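PDB 5UR2: bifunctional protein PutA from Bdellovibrio bacteriovorus, which probably oxidises L-proline to L-glutamate in two steps, using a flavin-dependent proline dehydrogenase and an NAD-dependent L-glutamate gamma-semialdehyde dehydrogenase. Local coordinates for residues E22-A27 against I393-Y398; R13-L18 against K438-L443. All coordinates share one frame; numbering follows the deposited sequence.

Contact 1: E22-A27 against I393-Y398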
loop_
_atom_site.group_PDB
_atom_site.type_symbol
_atom_site.label_atom_id
_atom_site.label_comp_id
_atom_site.label_asym_id
_atom_site.label_seq_id
_atom_site.Cartn_x
_atom_site.Cartn_y
_atom_site.Cartn_z
ATOM N N GLU B 22 21.921 25.246 -53.221
ATOM C CA GLU B 22 21.451 24.311 -54.233
ATOM C C GLU B 22 22.474 24.105 -55.339
ATOM O O GLU B 22 22.447 23.063 -56.001
ATOM C CB GLU B 22 20.148 24.808 -54.855
ATOM C CG GLU B 22 19.055 25.205 -53.878
ATOM C CD GLU B 22 17.827 25.739 -54.602
ATOM O OE1 GLU B 22 16.837 26.115 -53.937
ATOM O OE2 GLU B 22 17.855 25.782 -55.849
ATOM N N SER B 23 23.377 25.065 -55.549
ATOM C CA SER B 23 24.380 24.991 -56.603
ATOM C C SER B 23 25.678 24.324 -56.160
ATOM O O SER B 23 26.568 24.133 -56.996
ATOM C CB SER B 23 24.687 26.393 -57.140
ATOM N N GLN B 24 25.809 23.965 -54.882
ATOM C CA GLN B 24 26.969 23.226 -54.397
ATOM C C GLN B 24 26.868 21.738 -54.747
ATOM O O GLN B 24 25.787 21.196 -54.997
ATOM C CB GLN B 24 27.115 23.354 -52.872
ATOM C CG GLN B 24 27.140 24.763 -52.323
ATOM C CD GLN B 24 28.326 25.567 -52.836
ATOM O OE1 GLN B 24 29.222 25.034 -53.502
ATOM N NE2 GLN B 24 28.340 26.859 -52.520
ATOM N N SER B 25 28.019 21.072 -54.768
ATOM C CA SER B 25 28.064 19.623 -54.937
ATOM C C SER B 25 28.589 18.940 -53.674
ATOM O O SER B 25 29.376 17.996 -53.737
ATOM C CB SER B 25 28.885 19.234 -56.168
ATOM O OG SER B 25 30.246 19.582 -56.027
ATOM N N LYS B 26 28.149 19.408 -52.508
ATOM C CA LYS B 26 28.581 18.870 -51.226
ATOM C C LYS B 26 27.494 17.987 -50.616
ATOM O O LYS B 26 26.299 18.171 -50.866
ATOM C CB LYS B 26 28.947 19.999 -50.254
ATOM C CG LYS B 26 30.153 20.850 -50.674
ATOM C CD LYS B 26 31.429 20.008 -50.774
ATOM C CE LYS B 26 32.684 20.856 -51.003
ATOM N NZ LYS B 26 33.826 20.021 -51.484
ATOM N N ALA B 27 27.925 17.022 -49.806
ATOM C CA ALA B 27 27.025 16.042 -49.218
ATOM C C ALA B 27 26.449 16.540 -47.902
ATOM O O ALA B 27 27.079 17.310 -47.171
ATOM C CB ALA B 27 27.742 14.711 -48.981
ATOM N N ILE B 393 29.152 30.076 -47.258
ATOM C CA ILE B 393 29.653 31.202 -46.468
ATOM C C ILE B 393 31.010 31.660 -46.978
ATOM O O ILE B 393 31.290 32.864 -47.048
ATOM C CB ILE B 393 29.736 30.830 -44.975
ATOM C CG1 ILE B 393 28.374 30.443 -44.409
ATOM C CG2 ILE B 393 30.331 31.974 -44.189
ATOM C CD1 ILE B 393 27.378 31.555 -44.416
ATOM N N VAL B 394 31.887 30.708 -47.310
ATOM C CA VAL B 394 33.209 31.054 -47.829
ATOM C C VAL B 394 33.084 31.742 -49.182
ATOM O O VAL B 394 33.767 32.739 -49.452
ATOM C CB VAL B 394 34.097 29.797 -47.907
ATOM C CG1 VAL B 394 35.440 30.126 -48.551
ATOM C CG2 VAL B 394 34.292 29.188 -46.526
ATOM N N ASP B 395 32.229 31.205 -50.062
ATOM C CA ASP B 395 32.018 31.839 -51.363
ATOM C C ASP B 395 31.528 33.271 -51.208
ATOM O O ASP B 395 31.876 34.136 -52.019
ATOM C CB ASP B 395 31.013 31.047 -52.201
ATOM C CG ASP B 395 31.541 29.691 -52.642
ATOM O OD1 ASP B 395 32.781 29.507 -52.692
ATOM O OD2 ASP B 395 30.699 28.816 -52.961
ATOM N N MET B 396 30.740 33.553 -50.170
ATOM C CA MET B 396 30.237 34.906 -49.980
ATOM C C MET B 396 31.295 35.848 -49.422
ATOM O O MET B 396 30.992 37.023 -49.174
ATOM C CB MET B 396 29.002 34.868 -49.078
ATOM C CG MET B 396 27.818 34.221 -49.784
ATOM S SD MET B 396 26.444 33.811 -48.710
ATOM C CE MET B 396 25.840 35.438 -48.254
ATOM N N GLY B 397 32.511 35.349 -49.203
ATOM C CA GLY B 397 33.638 36.169 -48.818
ATOM C C GLY B 397 33.909 36.262 -47.336
ATOM O O GLY B 397 34.799 37.020 -46.941
ATOM N N TYR B 398 33.190 35.512 -46.504
ATOM C CA TYR B 398 33.338 35.628 -45.059
ATOM C C TYR B 398 34.417 34.680 -44.550
ATOM O O TYR B 398 34.697 33.637 -45.153
ATOM C CB TYR B 398 32.015 35.331 -44.357
ATOM C CG TYR B 398 30.923 36.360 -44.580
ATOM C CD1 TYR B 398 30.832 37.498 -43.785
ATOM C CD2 TYR B 398 29.963 36.179 -45.575
ATOM C CE1 TYR B 398 29.811 38.435 -43.981
ATOM C CE2 TYR B 398 28.945 37.112 -45.783
ATOM C CZ TYR B 398 28.875 38.237 -44.985
ATOM O OH TYR B 398 27.865 39.159 -45.192
#
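The NE2 end of the Q24 amide approaches OD2 of the D395 carboxylate, with the two planes 31° apart. The carboxylate oxygen lies almost in the amide plane. Q24 NE2 donates to D395 OD2 at 3.1 Å, and the bond is close to linear at 166°. NE2 reaches OD2 nearly along its C-O axis. The two side chains come from opposite directions. That of Q24 is bent at chi2 (-62°), which swings the amide round to the carboxylate. This is the one direct contact between the two segments, and it lies at the surface. Both polar groups have further partners on helix 387-395. K391 forms a salt bridge with D395 OD2 and a weak hydrogen bond with Q24 OE1, and T392 OG1 is hydrogen-bonded to Q24 NE2. The nearby lysine charge probably helps keep D395 ionised. Just beyond D395 the helix ends at G397, whose phi is positive. G397 N bonds to V394 O at 2.9 Å, and Y398 N makes a weak bond to I393 O at 3.3 Å. These two bonds back into the last turn form a Schellman motif, here closing helix 387-395 between strands 379-382 and 400-406 of the proline dehydrogenase barrel.

Contact 2: R13-L18 against K438-L443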
loop_
_atom_site.group_PDB
_atom_site.type_symbol
_atom_site.label_atom_id
_atom_site.label_comp_id
_atom_site.label_asym_id
_atom_site.label_seq_id
_atom_site.Cartn_x
_atom_site.Cartn_y
_atom_site.Cartn_z
ATOM N N ARG B 13 18.197 37.576 -47.029
ATOM C CA ARG B 13 19.567 37.077 -47.005
ATOM C C ARG B 13 19.596 35.562 -46.849
ATOM O O ARG B 13 20.397 34.879 -47.500
ATOM C CB ARG B 13 20.360 37.753 -45.890
ATOM C CG ARG B 13 21.796 37.280 -45.809
ATOM C CD ARG B 13 22.516 37.606 -47.103
ATOM N NE ARG B 13 22.344 39.007 -47.470
ATOM C CZ ARG B 13 23.137 39.995 -47.069
ATOM N NH1 ARG B 13 24.185 39.734 -46.294
ATOM N NH2 ARG B 13 22.886 41.246 -47.457
ATOM N N GLY B 14 18.722 35.020 -45.992
ATOM C CA GLY B 14 18.650 33.576 -45.835
ATOM C C GLY B 14 18.222 32.871 -47.109
ATOM O O GLY B 14 18.730 31.793 -47.436
ATOM N N GLU B 15 17.307 33.486 -47.866
ATOM C CA GLU B 15 16.883 32.895 -49.130
ATOM C C GLU B 15 18.031 32.850 -50.132
ATOM O O GLU B 15 18.174 31.867 -50.870
ATOM C CB GLU B 15 15.696 33.671 -49.704
ATOM C CG GLU B 15 14.398 33.474 -48.927
ATOM C CD GLU B 15 13.263 34.341 -49.455
ATOM O OE1 GLU B 15 13.530 35.199 -50.317
ATOM O OE2 GLU B 15 12.107 34.161 -49.012
ATOM N N GLU B 16 18.870 33.893 -50.163
ATOM C CA GLU B 16 20.047 33.862 -51.028
ATOM C C GLU B 16 20.992 32.738 -50.636
ATOM O O GLU B 16 21.467 31.993 -51.501
ATOM C CB GLU B 16 20.785 35.198 -50.973
ATOM C CG GLU B 16 22.119 35.195 -51.718
ATOM C CD GLU B 16 22.914 36.484 -51.516
ATOM O OE1 GLU B 16 22.356 37.444 -50.928
ATOM O OE2 GLU B 16 24.083 36.540 -51.965
ATOM N N ILE B 17 21.235 32.571 -49.330
ATOM C CA ILE B 17 22.164 31.545 -48.861
ATOM C C ILE B 17 21.664 30.159 -49.240
ATOM O O ILE B 17 22.428 29.320 -49.732
ATOM C CB ILE B 17 22.382 31.681 -47.338
ATOM C CG1 ILE B 17 23.167 32.961 -47.027
ATOM C CG2 ILE B 17 23.040 30.433 -46.759
ATOM C CD1 ILE B 17 23.238 33.281 -45.542
ATOM N N LEU B 18 20.371 29.905 -49.052
ATOM C CA LEU B 18 19.818 28.606 -49.419
ATOM C C LEU B 18 19.806 28.403 -50.934
ATOM O O LEU B 18 19.941 27.266 -51.409
ATOM C CB LEU B 18 18.418 28.454 -48.830
ATOM C CG LEU B 18 18.398 28.414 -47.291
ATOM C CD1 LEU B 18 17.005 28.635 -46.745
ATOM C CD2 LEU B 18 18.935 27.103 -46.772
ATOM N N LYS B 438 10.951 21.046 -43.865
ATOM C CA LYS B 438 10.232 22.240 -43.433
ATOM C C LYS B 438 10.378 23.357 -44.465
ATOM O O LYS B 438 11.380 23.442 -45.186
ATOM C CB LYS B 438 10.733 22.709 -42.064
ATOM N N SER B 439 9.361 24.214 -44.537
ATOM C CA SER B 439 9.350 25.268 -45.547
ATOM C C SER B 439 10.417 26.318 -45.255
ATOM O O SER B 439 10.874 26.484 -44.119
ATOM C CB SER B 439 7.979 25.940 -45.619
ATOM O OG SER B 439 7.699 26.657 -44.426
ATOM N N MET B 440 10.789 27.054 -46.307
ATOM C CA MET B 440 11.785 28.108 -46.169
ATOM C C MET B 440 11.299 29.217 -45.251
ATOM O O MET B 440 12.092 29.818 -44.515
ATOM C CB MET B 440 12.112 28.698 -47.528
ATOM C CG MET B 440 13.364 29.526 -47.550
ATOM S SD MET B 440 13.630 30.120 -49.226
ATOM C CE MET B 440 15.334 29.711 -49.525
ATOM N N ALA B 441 10.001 29.520 -45.295
ATOM C CA ALA B 441 9.466 30.563 -44.429
ATOM C C ALA B 441 9.577 30.169 -42.960
ATOM O O ALA B 441 9.954 30.995 -42.122
ATOM C CB ALA B 441 8.019 30.870 -44.812
ATOM N N GLU B 442 9.286 28.907 -42.634
ATOM C CA GLU B 442 9.442 28.447 -41.261
ATOM C C GLU B 442 10.910 28.434 -40.857
ATOM O O GLU B 442 11.246 28.775 -39.722
ATOM C CB GLU B 442 8.819 27.061 -41.089
ATOM N N LEU B 443 11.803 28.066 -41.777
ATOM C CA LEU B 443 13.218 27.991 -41.427
ATOM C C LEU B 443 13.822 29.361 -41.155
ATOM O O LEU B 443 14.787 29.464 -40.394
ATOM C CB LEU B 443 14.015 27.297 -42.533
ATOM C CG LEU B 443 13.818 25.791 -42.778
ATOM C CD1 LEU B 443 14.467 25.408 -44.113
ATOM C CD2 LEU B 443 14.364 24.933 -41.646
#
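M440 holds CG anti to its backbone N (chi1 -165°) and stays extended through chi2, so its thioether reaches across to the helix of E15 and L18. A bend at chi3 (-131°) then turns the terminal methyl CE toward L18. This is helix-to-helix packing through a single methionine. It joins helix 6-22, in the N-terminal region of PutA, to the short helix 440-444, which comes later in the chain than the last strand of the proline dehydrogenase barrel, 400-406. L18 and M440 reach toward each other tip to tip. CE of M440 lies against CB and CD1 of L18, 3.4 Å from each, which is tight for carbon pairs. M440 CG also lies 3.8 Å from L18 CD1. E15 meets the same side chain at a slant. Its CG rests 3.5 Å from M440 SD, so the aliphatic part of the glutamate does the touching. Both L18 and L443, a residue one turn on from M440, touch K433 of helix 429-434. This lysine thus borders both helices of the contact. S439 is the N-cap of the methionine's helix. Its OG accepts from E442 N, at 3.3 Å and an angle of 161°.

Helix 6-22 links the two contacts. Contact 2 uses its middle, and contact 1 begins at its end and uses the loop that follows. The centres are 15 Å apart. Both segments of contact 1 fall between those of contact 2 along the chain. The order is 13-18, 22-27, 393-398 and 438-443. The segments also touch each other directly: M396 SD of contact 1 lies 3.8 Å from I17 CG1 of contact 2. The N-terminal helix therefore packs against the end of barrel helix 387-395 and against helix 440-444. Both contacts join the N-terminal region to elements of the barrel or near it. The side chain of L18 is about 12 Å from the modified flavin.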